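Local coordinates for sugar-binding transcriptional regulator, LacI family (Enterococcus faecalis, PDB 3CS3), which probably acts as a sugar-responsive transcriptional repressor of the LacI family, its effector-binding domain being expected to control how a separate DNA-binding domain holds operator DNA, at residues F212-L217 with T227-K232; M188-Y193 with A219-R224; L99-G104 with H256-F261. One frame throughout, in Å; residues are numbered along the deposited sequence.

Interaction 1 (F212-L217 with T227-K232); sequences FDNSEL and TIAYSK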
# COMPACT_ATOMS: atom_id res chain seq x y z
N PHE A 212 -4.92 -8.16 -13.78
CA PHE A 212 -5.19 -6.81 -14.25
C PHE A 212 -4.57 -5.91 -13.19
O PHE A 212 -4.71 -6.20 -12.00
CB PHE A 212 -6.71 -6.58 -14.30
CG PHE A 212 -7.17 -5.52 -15.28
CD1 PHE A 212 -7.96 -5.88 -16.38
CD2 PHE A 212 -6.87 -4.17 -15.09
CE1 PHE A 212 -8.42 -4.90 -17.29
CE2 PHE A 212 -7.32 -3.19 -15.99
CZ PHE A 212 -8.10 -3.56 -17.09
N ASP A 213 -3.88 -4.85 -13.63
CA ASP A 213 -3.23 -3.79 -12.79
C ASP A 213 -1.72 -3.69 -12.90
O ASP A 213 -1.17 -2.61 -12.73
CB ASP A 213 -3.62 -3.81 -11.29
CG ASP A 213 -5.03 -3.33 -11.04
OD1 ASP A 213 -5.65 -2.76 -11.97
OD2 ASP A 213 -5.54 -3.56 -9.92
N ASN A 214 -1.06 -4.82 -13.17
CA ASN A 214 0.41 -4.90 -13.25
C ASN A 214 1.10 -4.47 -11.94
O ASN A 214 1.94 -3.57 -11.92
CB ASN A 214 0.93 -4.12 -14.47
CG ASN A 214 2.41 -4.35 -14.74
OD1 ASN A 214 2.94 -5.44 -14.54
ND2 ASN A 214 3.08 -3.30 -15.20
N SER A 215 0.72 -5.13 -10.85
CA SER A 215 1.36 -4.92 -9.56
C SER A 215 2.80 -5.37 -9.66
O SER A 215 3.12 -6.30 -10.41
CB SER A 215 0.62 -5.69 -8.47
OG SER A 215 0.74 -7.10 -8.63
N GLU A 216 3.69 -4.72 -8.90
CA GLU A 216 5.10 -5.10 -8.94
C GLU A 216 5.36 -6.45 -8.27
O GLU A 216 6.31 -7.13 -8.65
CB GLU A 216 6.03 -3.99 -8.43
CG GLU A 216 5.89 -3.61 -6.96
CD GLU A 216 6.87 -2.52 -6.55
OE1 GLU A 216 6.55 -1.74 -5.62
OE2 GLU A 216 7.97 -2.43 -7.15
N LEU A 217 4.52 -6.84 -7.31
CA LEU A 217 4.60 -8.19 -6.73
C LEU A 217 4.36 -9.27 -7.78
O LEU A 217 5.06 -10.28 -7.81
CB LEU A 217 3.64 -8.35 -5.55
CG LEU A 217 3.60 -9.71 -4.83
CD1 LEU A 217 4.98 -10.12 -4.30
CD2 LEU A 217 2.57 -9.71 -3.71
N THR A 227 -0.74 -10.22 -17.07
CA THR A 227 -1.57 -9.14 -16.55
C THR A 227 -1.83 -8.05 -17.57
O THR A 227 -1.22 -8.03 -18.65
CB THR A 227 -0.91 -8.50 -15.28
OG1 THR A 227 -1.81 -7.57 -14.67
CG2 THR A 227 0.41 -7.80 -15.63
N ILE A 228 -2.74 -7.15 -17.22
CA ILE A 228 -3.04 -5.97 -18.04
C ILE A 228 -2.44 -4.74 -17.37
O ILE A 228 -2.75 -4.41 -16.23
CB ILE A 228 -4.56 -5.80 -18.24
CG1 ILE A 228 -5.21 -7.08 -18.81
CG2 ILE A 228 -4.84 -4.59 -19.11
CD1 ILE A 228 -4.81 -7.44 -20.25
N ALA A 229 -1.55 -4.07 -18.10
CA ALA A 229 -0.78 -2.95 -17.58
C ALA A 229 -1.27 -1.63 -18.12
O ALA A 229 -1.75 -1.55 -19.24
CB ALA A 229 0.67 -3.13 -17.92
N TYR A 230 -1.12 -0.60 -17.31
CA TYR A 230 -1.37 0.78 -17.70
C TYR A 230 -0.42 1.66 -16.89
O TYR A 230 0.16 1.20 -15.89
CB TYR A 230 -2.84 1.15 -17.46
CG TYR A 230 -3.38 0.74 -16.10
CD1 TYR A 230 -4.06 -0.47 -15.92
CD2 TYR A 230 -3.20 1.56 -14.98
CE1 TYR A 230 -4.54 -0.85 -14.66
CE2 TYR A 230 -3.68 1.19 -13.73
CZ TYR A 230 -4.35 -0.01 -13.57
OH TYR A 230 -4.82 -0.36 -12.33
N SER A 231 -0.24 2.90 -17.30
CA SER A 231 0.58 3.83 -16.53
C SER A 231 -0.20 4.38 -15.33
O SER A 231 -1.12 5.19 -15.50
CB SER A 231 1.09 4.98 -17.40
OG SER A 231 2.07 5.73 -16.72
N LYS A 232 0.16 3.92 -14.13
CA LYS A 232 -0.49 4.40 -12.90
C LYS A 232 -0.08 5.84 -12.56
O LYS A 232 -0.89 6.60 -12.04
CB LYS A 232 -0.19 3.50 -11.71
CG LYS A 232 -0.57 2.05 -11.87
CD LYS A 232 0.65 1.22 -12.18
CE LYS A 232 0.62 -0.11 -11.47
NZ LYS A 232 1.67 -0.99 -12.04
O HOH W 1 -0.70 -0.83 -14.54
O HOH W 2 2.55 -0.49 -15.65
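The Phe212 ring takes Ile228 over one face: CB stands 3.8 Å above the plane, over the centre, and lies 12° off the ring normal from the centroid, the geometry of a CH-pi contact. Tyr230 CE1 abuts the edge of this ring, 3.9 Å from Phe212 CE2, and the two side chains cross at about a right angle. One face of the Tyr230 ring carries water 1, which is 3.3 Å above the plane and centred on it, while Asp213 OD1 lies at its edge, in plane. The Tyr230 hydroxyl donates to Asp213 OD1 across 2.6 Å. The two side chains lie side by side, pointing the same way, with ring and carboxylate planes nearly perpendicular; the hydroxyl meets OD1 from above the carboxylate plane.

The backbones join through Asp213 N to Ile228 O (2.9 Å), and Asn214 N reaches Thr227 OG1, whose stronger partner is Asp186. Asn214 CB rests against Ala229 CB at 3.6 Å; its OD1 is bonded by Arg224 and its ND2 by water 2, which continues to Tyr230 O. Lys232, bent at chi2 and chi3, brings NZ to 2.6 Å from Asn214 O, arriving 47° out of the carbonyl plane; its second bond, to Asp213 O, is weak. Water 1 also donates to Asp213 O and accepts from Tyr230 N.

The segments thus tie the loop after strand 207-210 to the chain passing between the two subdomains. Asp213 OD1 is also hydrogen-bonded to a glycerol, probably from the crystallisation liquor. That pairing is consistent with an effector cleft as in LacI-family relatives. Here the Tyr230 hydroxyl probably helps to fix the Asp213 carboxylate, and the ammonium of Lys232 would probably polarise chiefly the Asn214 carbonyl.

Interaction 2 (M188-Y193 with A219-R224); sequences MAIGVY and AFVQPR
Tyr193 projects from its helix into a hollow lined by Val221, Gln222 and Pro223, and the CD2-CE2 side of its ring makes most of the fit. Both methyls of Val221 lie on one side of the ring plane, obliquely to it, against its CD2-CE2 side: CG2 is 3.6 Å from Tyr193 CD2, and CG1 is 3.7 Å from Tyr193 CE2. Val221 CG1 occupies the position between its backbone N and carbonyl carbon (chi1 78°), which also brings it within 4.5 Å of Ile190 CD1. The valine is therefore a bump set against Ile190 and Tyr193, side chains nearly one helical turn apart.

Helix 186-196 lies against the four-stranded parallel sheet of the C-terminal subdomain, in the alpha/beta fold shared with periplasmic binding proteins; Ala189, Val192 and Tyr193 touch Ile209 of that sheet. The other partner is the loop leaving helix 216-220, where Val221 also packs on Phe220 of the second subunit.

A cis peptide precedes Pro223, whose CD approaches Tyr193 CE2 to 4.1 Å. Near the ring plane, at its edge, come the carbonyl oxygens of Gln222 and Pro223. The Tyr193 hydroxyl donates to Pro223 O at 2.7 Å, tilted 34° from the carbonyl plane.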
# COMPACT_ATOMS: atom_id res chain seq x y z
N MET A 188 -6.46 -10.16 -6.30
CA MET A 188 -7.26 -11.39 -6.27
C MET A 188 -6.46 -12.55 -6.86
O MET A 188 -6.52 -13.67 -6.36
CB MET A 188 -8.61 -11.21 -6.97
CG MET A 188 -9.66 -10.44 -6.15
SD MET A 188 -11.34 -10.38 -6.81
CE MET A 188 -11.01 -9.73 -8.45
N ALA A 189 -5.67 -12.28 -7.90
CA ALA A 189 -4.78 -13.27 -8.50
C ALA A 189 -3.69 -13.74 -7.54
O ALA A 189 -3.37 -14.92 -7.51
CB ALA A 189 -4.16 -12.74 -9.79
N ILE A 190 -3.13 -12.81 -6.75
CA ILE A 190 -2.14 -13.15 -5.72
C ILE A 190 -2.76 -14.03 -4.63
O ILE A 190 -2.12 -14.98 -4.16
CB ILE A 190 -1.45 -11.88 -5.12
CG1 ILE A 190 -0.59 -11.16 -6.17
CG2 ILE A 190 -0.60 -12.23 -3.87
CD1 ILE A 190 0.51 -12.01 -6.82
N GLY A 191 -4.01 -13.74 -4.27
CA GLY A 191 -4.81 -14.60 -3.41
C GLY A 191 -4.96 -16.02 -3.93
O GLY A 191 -4.93 -16.97 -3.16
N VAL A 192 -5.10 -16.15 -5.25
CA VAL A 192 -5.15 -17.47 -5.90
C VAL A 192 -3.80 -18.18 -5.77
O VAL A 192 -3.77 -19.36 -5.42
CB VAL A 192 -5.63 -17.38 -7.39
CG1 VAL A 192 -5.57 -18.74 -8.08
CG2 VAL A 192 -7.05 -16.83 -7.45
N TYR A 193 -2.70 -17.46 -6.03
CA TYR A 193 -1.33 -17.97 -5.80
C TYR A 193 -1.15 -18.52 -4.39
O TYR A 193 -0.58 -19.60 -4.21
CB TYR A 193 -0.29 -16.88 -6.03
CG TYR A 193 0.19 -16.71 -7.44
CD1 TYR A 193 -0.62 -16.14 -8.43
CD2 TYR A 193 1.48 -17.09 -7.80
CE1 TYR A 193 -0.16 -15.97 -9.73
CE2 TYR A 193 1.95 -16.93 -9.10
CZ TYR A 193 1.12 -16.37 -10.05
OH TYR A 193 1.58 -16.20 -11.34
N ALA A 219 5.13 -9.14 -10.84
CA ALA A 219 6.35 -9.22 -11.65
C ALA A 219 7.45 -10.11 -11.06
O ALA A 219 8.32 -10.59 -11.79
CB ALA A 219 6.88 -7.82 -11.94
N PHE A 220 7.41 -10.33 -9.74
CA PHE A 220 8.48 -11.06 -9.05
C PHE A 220 8.05 -12.41 -8.49
O PHE A 220 8.88 -13.18 -7.99
CB PHE A 220 9.09 -10.18 -7.94
CG PHE A 220 9.90 -9.03 -8.45
CD1 PHE A 220 11.23 -9.20 -8.82
CD2 PHE A 220 9.33 -7.77 -8.59
CE1 PHE A 220 11.98 -8.13 -9.30
CE2 PHE A 220 10.06 -6.69 -9.07
CZ PHE A 220 11.39 -6.87 -9.43
N VAL A 221 6.76 -12.70 -8.60
CA VAL A 221 6.17 -13.94 -8.10
C VAL A 221 6.52 -15.11 -9.04
O VAL A 221 6.98 -14.88 -10.17
CB VAL A 221 4.64 -13.75 -7.87
CG1 VAL A 221 3.86 -13.81 -9.18
CG2 VAL A 221 4.09 -14.73 -6.84
N GLN A 222 6.35 -16.34 -8.58
CA GLN A 222 6.76 -17.52 -9.34
C GLN A 222 5.58 -18.42 -9.74
O GLN A 222 4.96 -19.05 -8.87
CB GLN A 222 7.79 -18.34 -8.56
CG GLN A 222 9.00 -18.76 -9.37
CD GLN A 222 10.08 -17.68 -9.41
OE1 GLN A 222 10.37 -17.11 -10.46
NE2 GLN A 222 10.66 -17.39 -8.25
N PRO A 223 5.26 -18.49 -11.05
CA PRO A 223 5.85 -17.75 -12.17
C PRO A 223 5.23 -16.36 -12.34
O PRO A 223 4.26 -16.04 -11.65
CB PRO A 223 5.49 -18.63 -13.37
CG PRO A 223 4.18 -19.23 -13.00
CD PRO A 223 4.21 -19.42 -11.50
N ARG A 224 5.80 -15.54 -13.24
CA ARG A 224 5.37 -14.15 -13.45
C ARG A 224 3.90 -14.06 -13.85
O ARG A 224 3.45 -14.74 -14.79
CB ARG A 224 6.30 -13.43 -14.45
CG ARG A 224 5.66 -12.43 -15.41
CD ARG A 224 5.96 -10.97 -15.12
NE ARG A 224 4.82 -10.26 -14.54
CZ ARG A 224 4.58 -8.96 -14.69
NH1 ARG A 224 5.39 -8.19 -15.42
NH2 ARG A 224 3.52 -8.41 -14.11

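Interaction 3 (L99-G104 with H256-F261); sequences LLDNRG and HIYTRF. With SO4 (sulfate ion), chain C.
Leu99 and Leu100 pair in parallel with His256 and Ile257, and the backbone of Ile257 serves both sides of the join. Its N donates to Leu99 O (2.8 Å), and its O accepts from Asp101 N (2.9 Å, N-H...O angle 162°). Leu99 O receives a further CA-H...O contact from His256. On the face bearing Leu100 and Ile257, Leu100 CD2 meets Ile257 CG2 at 4.1 Å, and Trp235 of helix 232-247 touches both residues.

Strand 95-100 gives way to Asp101, the centre of an inverse gamma turn and the N-cap of helix 102-115. Asp101 CG lies anti to its backbone N (chi1 -174°), on the side of Tyr258, and OD2 sits at the edge of that ring, 3.4 Å from Tyr258 CD1. The same oxygen accepts from water 3, which in turn accepts a hydrogen bond from Thr259 N and so satisfies that amide where the strand is interrupted.

A sulfate, probably from the crystallisation liquor, accepts from His256 N, from His256 ND1 in the ring plane (2.9 Å, 177°), and from the Tyr258 hydroxyl (2.6 Å). Because sulfate oxygens only accept, the ND1 bond implies a proton on that nitrogen, and the anion's charge would probably stabilise a cationic imidazole.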
# COMPACT_ATOMS: atom_id res chain seq x y z
N LEU A 99 -10.87 7.49 -16.34
CA LEU A 99 -11.17 6.07 -16.16
C LEU A 99 -10.19 5.16 -16.89
O LEU A 99 -9.60 5.56 -17.89
CB LEU A 99 -12.59 5.78 -16.64
CG LEU A 99 -13.73 6.63 -16.09
CD1 LEU A 99 -15.05 6.17 -16.68
CD2 LEU A 99 -13.80 6.57 -14.57
N LEU A 100 -10.02 3.94 -16.38
CA LEU A 100 -9.28 2.93 -17.12
C LEU A 100 -10.10 2.48 -18.31
O LEU A 100 -11.33 2.42 -18.25
CB LEU A 100 -8.96 1.72 -16.25
CG LEU A 100 -8.10 1.90 -15.00
CD1 LEU A 100 -7.95 0.57 -14.29
CD2 LEU A 100 -6.75 2.50 -15.34
N ASP A 101 -9.42 2.16 -19.41
CA ASP A 101 -10.04 1.49 -20.54
C ASP A 101 -10.29 0.02 -20.18
O ASP A 101 -9.50 -0.87 -20.54
CB ASP A 101 -9.16 1.64 -21.77
CG ASP A 101 -9.81 1.10 -23.03
OD1 ASP A 101 -11.05 1.23 -23.18
OD2 ASP A 101 -9.07 0.55 -23.86
N ASN A 102 -11.38 -0.22 -19.46
CA ASN A 102 -11.75 -1.56 -18.99
C ASN A 102 -12.16 -2.48 -20.13
O ASN A 102 -11.88 -3.68 -20.09
CB ASN A 102 -12.90 -1.46 -17.99
CG ASN A 102 -12.50 -0.79 -16.69
OD1 ASN A 102 -11.51 -1.17 -16.06
ND2 ASN A 102 -13.27 0.21 -16.29
N ARG A 103 -12.80 -1.91 -21.15
CA ARG A 103 -13.23 -2.66 -22.33
C ARG A 103 -12.05 -3.14 -23.17
O ARG A 103 -12.03 -4.29 -23.59
CB ARG A 103 -14.24 -1.84 -23.14
CG ARG A 103 -15.50 -1.57 -22.33
CD ARG A 103 -16.60 -0.87 -23.10
NE ARG A 103 -17.87 -0.95 -22.38
CZ ARG A 103 -18.92 -1.66 -22.77
NH1 ARG A 103 -18.89 -2.35 -23.90
NH2 ARG A 103 -20.02 -1.66 -22.03
N GLY A 104 -11.07 -2.29 -23.38
CA GLY A 104 -9.85 -2.68 -24.09
C GLY A 104 -8.97 -3.63 -23.30
O GLY A 104 -8.34 -4.51 -23.87
N HIS A 256 -9.62 8.67 -20.89
CA HIS A 256 -9.36 7.27 -20.55
C HIS A 256 -7.87 7.02 -20.46
O HIS A 256 -7.07 7.73 -21.08
CB HIS A 256 -10.00 6.31 -21.56
CG HIS A 256 -11.49 6.24 -21.46
ND1 HIS A 256 -12.32 7.09 -22.15
CD2 HIS A 256 -12.29 5.43 -20.73
CE1 HIS A 256 -13.58 6.80 -21.86
NE2 HIS A 256 -13.59 5.80 -21.00
N ILE A 257 -7.53 6.01 -19.67
CA ILE A 257 -6.16 5.54 -19.52
C ILE A 257 -6.07 4.18 -20.22
O ILE A 257 -6.79 3.25 -19.87
CB ILE A 257 -5.76 5.45 -18.01
CG1 ILE A 257 -5.79 6.84 -17.36
CG2 ILE A 257 -4.41 4.73 -17.81
CD1 ILE A 257 -4.79 7.86 -17.93
N TYR A 258 -5.19 4.09 -21.22
CA TYR A 258 -5.18 2.92 -22.10
C TYR A 258 -4.22 1.84 -21.63
O TYR A 258 -3.28 2.11 -20.88
CB TYR A 258 -4.99 3.33 -23.57
CG TYR A 258 -6.19 4.11 -24.07
CD1 TYR A 258 -7.37 3.45 -24.41
CD2 TYR A 258 -6.16 5.51 -24.15
CE1 TYR A 258 -8.49 4.15 -24.84
CE2 TYR A 258 -7.29 6.23 -24.58
CZ TYR A 258 -8.44 5.54 -24.93
OH TYR A 258 -9.56 6.21 -25.36
N THR A 259 -4.50 0.61 -22.05
CA THR A 259 -3.88 -0.58 -21.48
C THR A 259 -3.14 -1.45 -22.51
O THR A 259 -3.30 -1.29 -23.72
CB THR A 259 -4.94 -1.48 -20.79
OG1 THR A 259 -5.90 -1.91 -21.76
CG2 THR A 259 -5.66 -0.74 -19.66
N ARG A 260 -2.33 -2.37 -21.99
CA ARG A 260 -1.64 -3.37 -22.79
C ARG A 260 -1.50 -4.67 -22.01
O ARG A 260 -1.42 -4.66 -20.78
CB ARG A 260 -0.26 -2.86 -23.26
CG ARG A 260 0.82 -2.81 -22.19
CD ARG A 260 2.00 -1.95 -22.62
NE ARG A 260 3.24 -2.32 -21.92
CZ ARG A 260 3.62 -1.85 -20.73
NH1 ARG A 260 2.87 -0.97 -20.08
NH2 ARG A 260 4.76 -2.27 -20.20
N PHE A 261 -1.50 -5.80 -22.72
CA PHE A 261 -1.26 -7.10 -22.11
C PHE A 261 0.24 -7.33 -21.90
O PHE A 261 1.04 -7.03 -22.78
CB PHE A 261 -1.90 -8.23 -22.95
CG PHE A 261 -1.53 -9.62 -22.49
CD1 PHE A 261 -2.02 -10.13 -21.29
CD2 PHE A 261 -0.68 -10.42 -23.25
CE1 PHE A 261 -1.68 -11.41 -20.86
CE2 PHE A 261 -0.33 -11.70 -22.83
CZ PHE A 261 -0.83 -12.20 -21.62
S SO4 C . -10.08 9.67 -24.54
O1 SO4 C . -9.60 8.82 -25.61
O2 SO4 C . -10.29 11.03 -25.01
O3 SO4 C . -11.34 9.16 -24.00
O4 SO4 C . -9.05 9.65 -23.50
O HOH W 3 -6.72 -0.18 -23.70

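Along the chain the six segments run 99-104, 188-193, 212-217, 219-224, 227-232 and 256-261, so interactions 1 and 2 alternate while interaction 3 brackets both. Interactions 1 and 2, with centres about 12 Å apart, share helix 216-220, and each reaches the second subunit. Interaction 1 lies about 11 Å, centre to centre, from interaction 3; strands 227-229 and 255-262 are antiparallel neighbours in one sheet, with Ala229 N probably bonded to Arg260 O at 2.7 Å. Interactions 2 and 3 do not touch, their centres being about 21 Å apart. Interaction 1 thus links the C-terminal subdomain, where interaction 2 lies, to the strand crossings, a hinge-like placement as in related binding proteins.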